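PDB 5ZIG: cellobiose 2-epimerase from Spirochaeta thermophila DSM 6192, which probably catalyses the reversible epimerisation of cellobiose to 4-O-beta-D-glucopyranosyl-D-mannose. Local coordinates for residues G101-V106 with L113-K118. Numbering follows the deposited sequence. Where two conformers were deposited one is given.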
ATOM      1  N   GLY A 101     -11.064  -2.070  17.719  1.00 23.89           N
ATOM      2  CA  GLY A 101     -10.245  -2.501  16.595  1.00 29.51           C
ATOM      3  C   GLY A 101     -11.039  -3.414  15.667  1.00 27.28           C
ATOM      4  O   GLY A 101     -12.248  -3.608  15.805  1.00 28.60           O
ATOM      5  N   PHE A 102     -10.320  -4.003  14.717  1.00 30.95           N
ATOM      6  CA  PHE A 102     -10.934  -4.782  13.652  1.00 29.19           C
ATOM      7  C   PHE A 102     -10.354  -6.190  13.623  1.00 27.50           C
ATOM      8  O   PHE A 102      -9.137  -6.373  13.755  1.00 23.45           O
ATOM      9  CB  PHE A 102     -10.751  -4.072  12.279  1.00 26.79           C
ATOM     10  CG  PHE A 102     -11.433  -2.726  12.219  1.00 22.76           C
ATOM     11  CD1 PHE A 102     -10.822  -1.604  12.752  1.00 21.63           C
ATOM     12  CD2 PHE A 102     -12.704  -2.603  11.708  1.00 22.23           C
ATOM     13  CE1 PHE A 102     -11.459  -0.391  12.746  1.00 23.43           C
ATOM     14  CE2 PHE A 102     -13.345  -1.398  11.717  1.00 19.94           C
ATOM     15  CZ  PHE A 102     -12.714  -0.286  12.231  1.00 19.86           C
ATOM     16  N   PHE A 103     -11.243  -7.178  13.482  1.00 20.93           N
ATOM     17  CA  PHE A 103     -10.823  -8.559  13.264  1.00 22.44           C
ATOM     18  C   PHE A 103     -10.046  -8.713  11.953  1.00 24.87           C
ATOM     19  O   PHE A 103     -10.250  -7.974  10.990  1.00 26.12           O
ATOM     20  CB  PHE A 103     -12.038  -9.491  13.210  1.00 25.68           C
ATOM     21  CG  PHE A 103     -12.886  -9.475  14.432  1.00 25.67           C
ATOM     22  CD1 PHE A 103     -12.365  -9.859  15.657  1.00 20.68           C
ATOM     23  CD2 PHE A 103     -14.224  -9.114  14.357  1.00 21.62           C
ATOM     24  CE1 PHE A 103     -13.167  -9.856  16.787  1.00 31.20           C
ATOM     25  CE2 PHE A 103     -15.027  -9.112  15.484  1.00 20.64           C
ATOM     26  CZ  PHE A 103     -14.500  -9.482  16.693  1.00 24.78           C
ATOM     27  N   TRP A 104      -9.186  -9.733  11.911  1.00 30.61           N
ATOM     28  CA  TRP A 104      -8.366 -10.026  10.738  1.00 26.14           C
ATOM     29  C   TRP A 104      -9.205 -10.552   9.568  1.00 33.34           C
ATOM     30  O   TRP A 104      -8.969 -10.181   8.408  1.00 26.75           O
ATOM     31  CB  TRP A 104      -7.279 -11.038  11.130  1.00 28.63           C
ATOM     32  CG  TRP A 104      -6.412 -11.444  10.010  1.00 27.67           C
ATOM     33  CD1 TRP A 104      -6.303 -12.695   9.484  1.00 30.95           C
ATOM     34  CD2 TRP A 104      -5.477 -10.624   9.305  1.00 24.77           C
ATOM     35  NE1 TRP A 104      -5.390 -12.696   8.461  1.00 20.98           N
ATOM     36  CE2 TRP A 104      -4.863 -11.442   8.335  1.00 20.84           C
ATOM     37  CE3 TRP A 104      -5.125  -9.262   9.374  1.00 23.59           C
ATOM     38  CZ2 TRP A 104      -3.914 -10.959   7.434  1.00 27.48           C
ATOM     39  CZ3 TRP A 104      -4.167  -8.784   8.486  1.00 33.82           C
ATOM     40  CH2 TRP A 104      -3.577  -9.643   7.512  1.00 25.83           C
ATOM     41  N   SER A 105     -10.175 -11.414   9.854  1.00 30.82           N
ATOM     42  CA  SER A 105     -10.995 -11.943   8.774  1.00 23.81           C
ATOM     43  C   SER A 105     -12.325 -12.369   9.366  1.00 28.37           C
ATOM     44  O   SER A 105     -12.425 -12.657  10.560  1.00 27.95           O
ATOM     45  CB  SER A 105     -10.327 -13.126   8.072  1.00 21.86           C
ATOM     46  OG  SER A 105      -9.994 -14.143   9.003  1.00 26.34           O
ATOM     47  N   VAL A 106     -13.345 -12.395   8.515  1.00 25.85           N
ATOM     48  CA  VAL A 106     -14.645 -12.915   8.889  1.00 22.61           C
ATOM     49  C   VAL A 106     -15.127 -13.849   7.794  1.00 25.16           C
ATOM     50  O   VAL A 106     -14.582 -13.889   6.691  1.00 35.53           O
ATOM     51  CB  VAL A 106     -15.675 -11.799   9.187  1.00 26.14           C
ATOM     52  CG1 VAL A 106     -15.121 -10.774  10.210  1.00 24.27           C
ATOM     53  CG2 VAL A 106     -16.094 -11.099   7.907  1.00 30.18           C
ATOM     54  N   LEU A 113     -13.990 -14.726  11.769  1.00 21.22           N
ATOM     55  CA  LEU A 113     -13.164 -15.905  11.530  1.00 31.66           C
ATOM     56  C   LEU A 113     -11.903 -15.786  12.380  1.00 33.69           C
ATOM     57  O   LEU A 113     -11.861 -16.294  13.504  1.00 40.53           O
ATOM     58  CB  LEU A 113     -12.825 -16.067  10.033  1.00 26.53           C
ATOM     59  CG  LEU A 113     -12.002 -17.312   9.672  1.00 27.88           C
ATOM     60  CD1 LEU A 113     -12.342 -18.487  10.566  1.00 34.44           C
ATOM     61  CD2 LEU A 113     -12.252 -17.718   8.240  1.00 29.18           C
ATOM     62  N   SER A 114     -10.881 -15.103  11.869  1.00 25.89           N
ATOM     63  CA  SER A 114      -9.674 -14.852  12.648  1.00 29.43           C
ATOM     64  C   SER A 114      -9.883 -13.578  13.476  1.00 29.02           C
ATOM     65  O   SER A 114     -10.045 -12.481  12.932  1.00 25.86           O
ATOM     66  CB  SER A 114      -8.458 -14.749  11.739  1.00 24.50           C
ATOM     67  OG  SER A 114      -7.343 -14.222  12.434  1.00 33.29           O
ATOM     68  N   ARG A 115      -9.899 -13.728  14.797  1.00 27.94           N
ATOM     69  CA  ARG A 115     -10.201 -12.623  15.708  1.00 23.22           C
ATOM     70  C   ARG A 115      -8.964 -11.875  16.164  1.00 20.89           C
ATOM     71  O   ARG A 115      -9.089 -10.920  16.931  1.00 36.51           O
ATOM     72  CB  ARG A 115     -11.031 -13.099  16.930  1.00 30.92           C
ATOM     73  CG  ARG A 115     -12.270 -13.997  16.626  1.00 34.22           C
ATOM     74  CD  ARG A 115     -13.012 -14.544  17.919  1.00 25.09           C
ATOM     75  NE  ARG A 115     -14.413 -14.881  17.644  1.00 26.47           N
ATOM     76  CZ  ARG A 115     -15.437 -14.088  17.940  1.00 24.86           C
ATOM     77  NH1 ARG A 115     -15.203 -12.889  18.437  1.00 25.58           N
ATOM     78  NH2 ARG A 115     -16.686 -14.476  17.688  1.00 30.24           N
ATOM     79  N   VAL A 116      -7.773 -12.299  15.745  0.67 20.93           N
ATOM     80  CA  VAL A 116      -6.542 -11.596  16.105  0.67 26.98           C
ATOM     81  C   VAL A 116      -6.545 -10.184  15.514  0.67 26.77           C
ATOM     82  O   VAL A 116      -7.094  -9.941  14.432  0.67 25.44           O
ATOM     83  CB  VAL A 116      -5.324 -12.418  15.635  0.67 27.01           C
ATOM     84  CG1 VAL A 116      -4.105 -11.545  15.394  0.67 20.88           C
ATOM     85  CG2 VAL A 116      -5.020 -13.526  16.661  0.67 25.86           C
ATOM     86  N   LYS A 117      -5.957  -9.231  16.265  1.00 26.43           N
ATOM     87  CA  LYS A 117      -5.842  -7.828  15.861  1.00 24.44           C
ATOM     88  C   LYS A 117      -4.433  -7.572  15.335  1.00 23.68           C
ATOM     89  O   LYS A 117      -3.501  -7.329  16.102  1.00 24.95           O
ATOM     90  CB  LYS A 117      -6.152  -6.901  17.030  1.00 27.27           C
ATOM     91  CG  LYS A 117      -7.369  -7.294  17.789  1.00 23.62           C
ATOM     92  CD  LYS A 117      -8.576  -7.361  16.842  1.00 30.76           C
ATOM     93  CE  LYS A 117      -9.593  -6.290  17.152  1.00 43.08           C
ATOM     94  NZ  LYS A 117     -10.394  -6.589  18.388  1.00 35.20           N
ATOM     95  N   LYS A 118      -4.285  -7.606  14.016  1.00 30.26           N
ATOM     96  CA  LYS A 118      -3.008  -7.278  13.400  1.00 27.04           C
ATOM     97  C   LYS A 118      -2.939  -5.775  13.157  1.00 22.03           C
ATOM     98  O   LYS A 118      -3.848  -5.193  12.556  1.00 20.26           O
ATOM     99  CB  LYS A 118      -2.828  -8.046  12.090  1.00 22.62           C
ATOM    100  CG  LYS A 118      -2.971  -9.557  12.254  1.00 28.44           C
ATOM    101  CD  LYS A 118      -2.213 -10.340  11.174  1.00 37.63           C
ATOM    102  CE  LYS A 118      -2.492 -11.843  11.253  1.00 36.42           C
ATOM    103  NZ  LYS A 118      -1.483 -12.631  10.482  1.00 36.30           N
TER
HETATM  104  O   HOH W   1      -6.865  -7.941  12.680  1.00 29.03           O
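The aliphatic chain of K118 crosses one face of the W104 indole, with K118 CD 3.6 Å from the centroid of the six-membered ring and CE over the centre of the indole. W104 holds CG anti to its backbone N (chi1 178°), beside the carbonyl carbon, a setting in which K118 can lie over the ring. K118 runs extended beyond CG and carries NZ over the same face, 4.5 Å from that centroid, a cation-pi contact added to the CH-pi one. Lysine suits the place because its methylenes lie against the aromatic face while its probably charged ammonium meets the pi cloud. S114 flanks the indole, its OG 3.5 Å from CD1 of W104. An alanine in place of W104 would probably leave the K118 chain without its aromatic floor and its ammonium without the pi partner.

The two segments are antiparallel arms of a loop joining helices 77-94 and 119-136 in the (alpha/alpha)6 barrel of the N-acylglucosamine 2-epimerase family, and K118 is the N-cap residue of the second helix. Their pairing carries a classic beta bulge, L113 and S114 both facing S105. L113 N donates to S105 O at 2.9 Å, S105 N donates to S114 O, and S114 N donates to the hydroxyl, S105 OG, at 3.1 Å; serine thus supplies a short side-chain acceptor at the bulge. Farther along, a water bridges the arms, donating to F102 O and V116 O and accepting from K118 N.

F103 sets a flat, buried ring against the R115 backbone, CD1 of F103 3.5 Å from R115 CA, with D96, P112 and E170 as further neighbours. R115 NH1 forms a salt bridge with E170. K117, long and flexible, bends past F102, its CD 3.3 Å from F102 O, and its buried NZ makes a salt bridge to D96 and a hydrogen bond to R100 O. Glycine suits position G101, where phi is positive and a CB would crowd K117 CE.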